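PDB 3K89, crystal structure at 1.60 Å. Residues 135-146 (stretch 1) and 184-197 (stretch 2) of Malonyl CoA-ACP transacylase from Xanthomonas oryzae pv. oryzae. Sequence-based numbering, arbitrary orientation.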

ATOM      1  N   ALA A 135       3.979   9.224  12.069  1.00 16.99           N
ATOM      2  CA  ALA A 135       5.276   8.872  12.630  1.00 17.13           C
ATOM      3  C   ALA A 135       5.445   7.371  12.786  1.00 17.50           C
ATOM      4  O   ALA A 135       4.527   6.668  13.205  1.00 17.31           O
ATOM      5  CB  ALA A 135       5.484   9.571  14.004  1.00 16.97           C
ATOM      6  N   ALA A 136       6.630   6.880  12.455  1.00 18.01           N
ATOM      7  CA  ALA A 136       6.921   5.473  12.675  1.00 18.97           C
ATOM      8  C   ALA A 136       7.530   5.315  14.060  1.00 19.69           C
ATOM      9  O   ALA A 136       8.391   6.113  14.470  1.00 20.66           O
ATOM     10  CB  ALA A 136       7.869   4.953  11.605  1.00 19.09           C
ATOM     11  N   VAL A 137       7.064   4.301  14.782  1.00 20.18           N
ATOM     12  CA  VAL A 137       7.584   3.992  16.112  1.00 21.00           C
ATOM     13  C   VAL A 137       8.149   2.585  16.004  1.00 22.09           C
ATOM     14  O   VAL A 137       7.420   1.624  15.672  1.00 22.03           O
ATOM     15  CB  VAL A 137       6.497   4.075  17.201  1.00 20.55           C
ATOM     16  CG1 VAL A 137       7.084   3.793  18.593  1.00 20.92           C
ATOM     17  CG2 VAL A 137       5.821   5.431  17.183  1.00 21.03           C
ATOM     18  N   LEU A 138       9.449   2.467  16.273  1.00 23.23           N
ATOM     19  CA  LEU A 138      10.194   1.242  16.027  1.00 25.11           C
ATOM     20  C   LEU A 138      10.641   0.597  17.334  1.00 25.99           C
ATOM     21  O   LEU A 138      11.111   1.287  18.246  1.00 26.25           O
ATOM     22  CB  LEU A 138      11.421   1.519  15.139  1.00 25.27           C
ATOM     23  CG  LEU A 138      11.278   2.203  13.765  1.00 26.60           C
ATOM     24  CD1 LEU A 138      10.200   1.538  12.912  1.00 28.96           C
ATOM     25  CD2 LEU A 138      11.009   3.698  13.877  1.00 29.87           C
ATOM     26  N   GLY A 139      10.464  -0.716  17.421  1.00 26.84           N
ATOM     27  CA  GLY A 139      10.977  -1.507  18.541  1.00 28.25           C
ATOM     28  C   GLY A 139      10.227  -1.385  19.853  1.00 29.24           C
ATOM     29  O   GLY A 139      10.721  -1.839  20.891  1.00 30.04           O
ATOM     30  N   ALA A 140       9.042  -0.781  19.824  1.00 29.56           N
ATOM     31  CA  ALA A 140       8.201  -0.673  21.012  1.00 29.96           C
ATOM     32  C   ALA A 140       7.152  -1.774  21.015  1.00 30.41           C
ATOM     33  O   ALA A 140       6.934  -2.440  20.001  1.00 30.93           O
ATOM     34  CB  ALA A 140       7.532   0.693  21.075  1.00 29.88           C
ATOM     35  N   GLU A 141       6.506  -1.962  22.161  1.00 30.93           N
ATOM     36  CA  GLU A 141       5.379  -2.874  22.259  1.00 31.65           C
ATOM     37  C   GLU A 141       4.133  -2.136  21.816  1.00 31.42           C
ATOM     38  O   GLU A 141       3.981  -0.948  22.113  1.00 31.28           O
ATOM     39  CB  GLU A 141       5.213  -3.370  23.695  1.00 32.31           C
ATOM     40  CG  GLU A 141       6.459  -4.043  24.246  1.00 34.12           C
ATOM     41  CD  GLU A 141       6.343  -4.350  25.715  1.00 37.26           C
ATOM     42  OE1 GLU A 141       5.680  -5.347  26.059  1.00 37.65           O
ATOM     43  OE2 GLU A 141       6.918  -3.591  26.524  1.00 39.80           O
ATOM     44  N   ASP A 142       3.247  -2.832  21.101  1.00 31.24           N
ATOM     45  CA  ASP A 142       1.987  -2.247  20.636  1.00 31.06           C
ATOM     46  C   ASP A 142       1.216  -1.573  21.760  1.00 30.54           C
ATOM     47  O   ASP A 142       0.685  -0.480  21.587  1.00 29.85           O
ATOM     48  CB  ASP A 142       1.084  -3.306  19.994  1.00 31.58           C
ATOM     49  CG  ASP A 142       1.499  -3.676  18.573  1.00 32.81           C
ATOM     50  OD1 ASP A 142       2.584  -3.268  18.105  1.00 34.89           O
ATOM     51  OD2 ASP A 142       0.716  -4.385  17.917  1.00 33.47           O
ATOM     52  N   ALA A 143       1.147  -2.253  22.905  1.00 30.03           N
ATOM     53  CA  ALA A 143       0.407  -1.779  24.070  1.00 29.08           C
ATOM     54  C   ALA A 143       0.894  -0.424  24.571  1.00 28.32           C
ATOM     55  O   ALA A 143       0.087   0.426  24.937  1.00 28.70           O
ATOM     56  CB  ALA A 143       0.473  -2.820  25.199  1.00 29.25           C
ATOM     57  N   VAL A 144       2.212  -0.231  24.584  1.00 27.77           N
ATOM     58  CA  VAL A 144       2.811   1.036  25.009  1.00 27.24           C
ATOM     59  C   VAL A 144       2.342   2.154  24.074  1.00 26.28           C
ATOM     60  O   VAL A 144       1.863   3.200  24.526  1.00 26.51           O
ATOM     61  CB  VAL A 144       4.356   0.953  25.011  1.00 27.60           C
ATOM     62  CG1 VAL A 144       4.973   2.310  25.331  1.00 28.58           C
ATOM     63  CG2 VAL A 144       4.840  -0.112  26.001  1.00 28.71           C
ATOM     64  N   VAL A 145       2.447   1.902  22.772  1.00 25.00           N
ATOM     65  CA  VAL A 145       2.075   2.896  21.757  1.00 23.75           C
ATOM     66  C   VAL A 145       0.579   3.215  21.806  1.00 23.33           C
ATOM     67  O   VAL A 145       0.168   4.376  21.678  1.00 22.28           O
ATOM     68  CB  VAL A 145       2.489   2.435  20.337  1.00 23.53           C
ATOM     69  CG1 VAL A 145       2.190   3.529  19.305  1.00 22.86           C
ATOM     70  CG2 VAL A 145       3.964   2.081  20.297  1.00 23.43           C
ATOM     71  N   LEU A 146      -0.243   2.185  21.988  1.00 22.93           N
ATOM     72  CA  LEU A 146      -1.692   2.372  22.002  1.00 24.02           C
ATOM     73  C   LEU A 146      -2.157   3.164  23.221  1.00 24.62           C
ATOM     74  O   LEU A 146      -3.069   3.990  23.124  1.00 23.99           O
ATOM     75  CB  LEU A 146      -2.408   1.024  21.940  1.00 24.34           C
ATOM     76  CG  LEU A 146      -2.703   0.408  20.563  1.00 26.08           C
ATOM     77  CD1 LEU A 146      -1.655   0.697  19.506  1.00 29.01           C
ATOM     78  CD2 LEU A 146      -2.881  -1.093  20.714  1.00 26.89           C
ATOM     79  N   LEU A 184       5.539  11.840  24.807  1.00 26.04           N
ATOM     80  CA  LEU A 184       5.214  10.846  25.836  1.00 27.24           C
ATOM     81  C   LEU A 184       6.023   9.556  25.666  1.00 28.57           C
ATOM     82  O   LEU A 184       6.467   8.951  26.658  1.00 28.71           O
ATOM     83  CB  LEU A 184       3.708  10.554  25.880  1.00 26.60           C
ATOM     84  CG  LEU A 184       2.759  11.690  26.278  1.00 26.81           C
ATOM     85  CD1 LEU A 184       1.320  11.193  26.320  1.00 26.91           C
ATOM     86  CD2 LEU A 184       3.151  12.314  27.620  1.00 26.78           C
ATOM     87  N   LEU A 185       6.230   9.151  24.413  1.00 29.59           N
ATOM     88  CA  LEU A 185       7.084   8.008  24.113  1.00 31.10           C
ATOM     89  C   LEU A 185       8.516   8.258  24.571  1.00 32.30           C
ATOM     90  O   LEU A 185       9.153   7.368  25.151  1.00 32.46           O
ATOM     91  CB  LEU A 185       7.040   7.659  22.619  1.00 30.91           C
ATOM     92  CG  LEU A 185       5.800   6.886  22.155  1.00 31.89           C
ATOM     93  CD1 LEU A 185       5.643   7.013  20.648  1.00 29.88           C
ATOM     94  CD2 LEU A 185       5.843   5.415  22.566  1.00 31.88           C
ATOM     95  N   ALA A 186       9.002   9.474  24.322  1.00 33.66           N
ATOM     96  CA  ALA A 186      10.350   9.885  24.710  1.00 35.27           C
ATOM     97  C   ALA A 186      10.544   9.890  26.230  1.00 36.40           C
ATOM     98  O   ALA A 186      11.610   9.502  26.715  1.00 36.85           O
ATOM     99  CB  ALA A 186      10.685  11.253  24.125  1.00 35.07           C
ATOM    100  N   GLU A 187       9.522  10.317  26.972  1.00 37.71           N
ATOM    101  CA  GLU A 187       9.607  10.345  28.441  1.00 39.07           C
ATOM    102  C   GLU A 187       9.414   8.945  29.029  1.00 39.44           C
ATOM    103  O   GLU A 187       9.681   8.716  30.214  1.00 39.69           O
ATOM    104  CB  GLU A 187       8.614  11.339  29.054  1.00 39.23           C
ATOM    105  CG  GLU A 187       9.202  12.184  30.218  1.00 41.48           C
ATOM    106  CD  GLU A 187       9.827  13.522  29.766  1.00 44.88           C
ATOM    107  OE1 GLU A 187       9.344  14.118  28.774  1.00 45.01           O
ATOM    108  OE2 GLU A 187      10.790  14.000  30.416  1.00 46.35           O
ATOM    109  N   ARG A 188       8.961   8.012  28.193  1.00 39.82           N
ATOM    110  CA  ARG A 188       8.820   6.608  28.587  1.00 40.44           C
ATOM    111  C   ARG A 188      10.013   5.750  28.156  1.00 40.31           C
ATOM    112  O   ARG A 188      10.077   4.558  28.471  1.00 40.58           O
ATOM    113  CB  ARG A 188       7.501   6.027  28.065  1.00 40.43           C
ATOM    114  CG  ARG A 188       6.297   6.424  28.914  1.00 42.10           C
ATOM    115  CD  ARG A 188       4.985   6.257  28.165  1.00 43.39           C
ATOM    116  NE  ARG A 188       4.551   4.865  28.123  1.00 45.74           N
ATOM    117  CZ  ARG A 188       3.455   4.398  28.715  1.00 46.04           C
ATOM    118  NH1 ARG A 188       2.654   5.213  29.390  1.00 46.39           N
ATOM    119  NH2 ARG A 188       3.153   3.110  28.617  1.00 46.64           N
ATOM    120  N   GLY A 189      10.955   6.358  27.441  1.00 40.38           N
ATOM    121  CA  GLY A 189      12.178   5.669  27.028  1.00 40.49           C
ATOM    122  C   GLY A 189      12.230   5.240  25.571  1.00 40.70           C
ATOM    123  O   GLY A 189      13.283   4.815  25.081  1.00 40.70           O
ATOM    124  N   VAL A 190      11.099   5.350  24.874  1.00 40.79           N
ATOM    125  CA  VAL A 190      11.022   4.966  23.462  1.00 40.95           C
ATOM    126  C   VAL A 190      11.598   6.079  22.589  1.00 41.09           C
ATOM    127  O   VAL A 190      10.966   7.120  22.386  1.00 41.45           O
ATOM    128  CB  VAL A 190       9.575   4.609  23.029  1.00 40.86           C
ATOM    129  CG1 VAL A 190       9.550   4.145  21.578  1.00 40.31           C
ATOM    130  CG2 VAL A 190       8.987   3.530  23.934  1.00 40.69           C
ATOM    131  N   ARG A 191      12.801   5.841  22.074  1.00 41.23           N
ATOM    132  CA  ARG A 191      13.549   6.840  21.318  1.00 41.51           C
ATOM    133  C   ARG A 191      13.415   6.677  19.804  1.00 40.80           C
ATOM    134  O   ARG A 191      13.434   7.672  19.071  1.00 40.83           O
ATOM    135  CB  ARG A 191      15.031   6.787  21.711  1.00 42.06           C
ATOM    136  CG  ARG A 191      15.824   8.074  21.448  1.00 44.11           C
ATOM    137  CD  ARG A 191      15.401   9.222  22.377  1.00 47.34           C
ATOM    138  NE  ARG A 191      15.337   8.816  23.783  1.00 49.40           N
ATOM    139  CZ  ARG A 191      15.089   9.644  24.796  1.00 50.68           C
ATOM    140  NH1 ARG A 191      15.044   9.175  26.036  1.00 50.99           N
ATOM    141  NH2 ARG A 191      14.883  10.939  24.575  1.00 50.90           N
ATOM    142  N   LYS A 192      13.297   5.431  19.342  1.00 39.92           N
ATOM    143  CA  LYS A 192      13.254   5.135  17.908  1.00 39.15           C
ATOM    144  C   LYS A 192      11.872   5.479  17.353  1.00 38.50           C
ATOM    145  O   LYS A 192      11.033   4.603  17.139  1.00 37.69           O
ATOM    146  CB  LYS A 192      13.601   3.669  17.628  1.00 39.34           C
ATOM    147  CG  LYS A 192      14.909   3.178  18.241  1.00 40.38           C
ATOM    148  CD  LYS A 192      14.863   1.664  18.422  1.00 41.97           C
ATOM    149  CE  LYS A 192      15.673   1.211  19.627  1.00 43.21           C
ATOM    150  NZ  LYS A 192      15.129  -0.065  20.194  1.00 42.95           N
ATOM    151  N   ALA A 193      11.647   6.774  17.148  1.00 37.88           N
ATOM    152  CA  ALA A 193      10.369   7.292  16.675  1.00 37.69           C
ATOM    153  C   ALA A 193      10.615   8.502  15.786  1.00 37.75           C
ATOM    154  O   ALA A 193      11.046   9.563  16.264  1.00 38.24           O
ATOM    155  CB  ALA A 193       9.480   7.659  17.843  1.00 37.47           C
ATOM    156  N   VAL A 194      10.328   8.336  14.499  1.00 37.33           N
ATOM    157  CA  VAL A 194      10.648   9.350  13.492  1.00 37.17           C
ATOM    158  C   VAL A 194       9.403   9.792  12.719  1.00 36.74           C
ATOM    159  O   VAL A 194       8.695   8.965  12.125  1.00 36.25           O
ATOM    160  CB  VAL A 194      11.760   8.862  12.517  1.00 37.40           C
ATOM    161  CG1 VAL A 194      11.468   7.455  11.998  1.00 37.52           C
ATOM    162  CG2 VAL A 194      11.964   9.849  11.361  1.00 37.49           C
ATOM    163  N   LYS A 195       9.149  11.099  12.752  1.00 36.09           N
ATOM    164  CA  LYS A 195       8.076  11.705  11.980  1.00 35.79           C
ATOM    165  C   LYS A 195       8.337  11.502  10.491  1.00 35.17           C
ATOM    166  O   LYS A 195       9.436  11.790  10.002  1.00 35.36           O
ATOM    167  CB  LYS A 195       7.962  13.195  12.303  1.00 35.72           C
ATOM    168  CG  LYS A 195       6.633  13.793  11.894  1.00 37.13           C
ATOM    169  CD  LYS A 195       6.676  15.305  11.839  1.00 38.80           C
ATOM    170  CE  LYS A 195       6.497  15.912  13.218  1.00 39.43           C
ATOM    171  NZ  LYS A 195       5.863  17.255  13.118  1.00 40.32           N
ATOM    172  N   LEU A 196       7.337  10.985   9.781  1.00 34.35           N
ATOM    173  CA  LEU A 196       7.445  10.761   8.338  1.00 33.85           C
ATOM    174  C   LEU A 196       7.263  12.066   7.555  1.00 33.36           C
ATOM    175  O   LEU A 196       6.731  13.041   8.075  1.00 33.19           O
ATOM    176  CB  LEU A 196       6.440   9.704   7.867  1.00 33.67           C
ATOM    177  CG  LEU A 196       6.492   8.310   8.504  1.00 33.71           C
ATOM    178  CD1 LEU A 196       5.337   7.472   8.005  1.00 32.28           C
ATOM    179  CD2 LEU A 196       7.832   7.608   8.235  1.00 34.06           C
ATOM    180  N   ALA A 197       7.717  12.080   6.307  1.00 33.27           N
ATOM    181  CA  ALA A 197       7.623  13.285   5.479  1.00 32.95           C
ATOM    182  C   ALA A 197       6.214  13.535   4.922  1.00 32.74           C
ATOM    183  O   ALA A 197       5.886  14.668   4.568  1.00 33.16           O
ATOM    184  CB  ALA A 197       8.657  13.249   4.361  1.00 32.97           C
TER

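Stretch 1 enters as a β-strand running antiparallel to the strand around Ala193 to Lys195, the two directions 169° apart. Ala135 sits in a non-hydrogen-bonded pair with Lys195, the CA atoms 4.0 Å apart. Ala135 is buried, and its small side chain lies on the same face as Lys195, with Ala135 CB 3.9 Å from Lys195 CA. Ala135 CA also makes a CA-H...O contact with Val194 O at 3.5 Å.

Ala136 forms the hydrogen-bonded pair with Val194. Its N donates to Val194 O at 3.0 Å, and its O accepts from Val194 N at 2.9 Å; the same Ala136 O lies 3.2 Å from Ala193 CA in a second CA-H...O contact. Its methyl, apolar as befits a buried place, shares a face with Val194 and also meets Leu196, Ala136 CB lying 4.3 Å from Leu196 CD2.

Val137, pointing to the other face with Ala193, has a β-branched side chain that suits a strand and, being apolar, a buried place. Its CG2 packs 3.8 Å from Leu185 CD1, and its CG1 lies 3.9 Å from Val190 CG1, so one residue touches both the helix and the loop that follows it.

Leu138 N donates to Lys192 O at 2.8 Å and a nearly straight 170°, extending the ladder. Its long apolar side chain reaches Val194, Leu138 CD2 lying 4.2 Å from Val194 CG1.

Gly139 turns the chain with positive phi, a conformation that favours glycine; an ideal CB here would lie a tight 3.2 Å from Lys192 NZ. Ala140 then directs its apolar methyl toward stretch 2, CB 4.0 Å from Val190 CG1.

After Glu141, the N-cap residue, the helix brings apolar Val144 toward Leu185 and Val190. Val144 CG1 lies 4.2 Å from Leu185 CD2 and 3.8 Å from Arg188 NE, while Val144 O sits over one face of the Arg188 guanidinium.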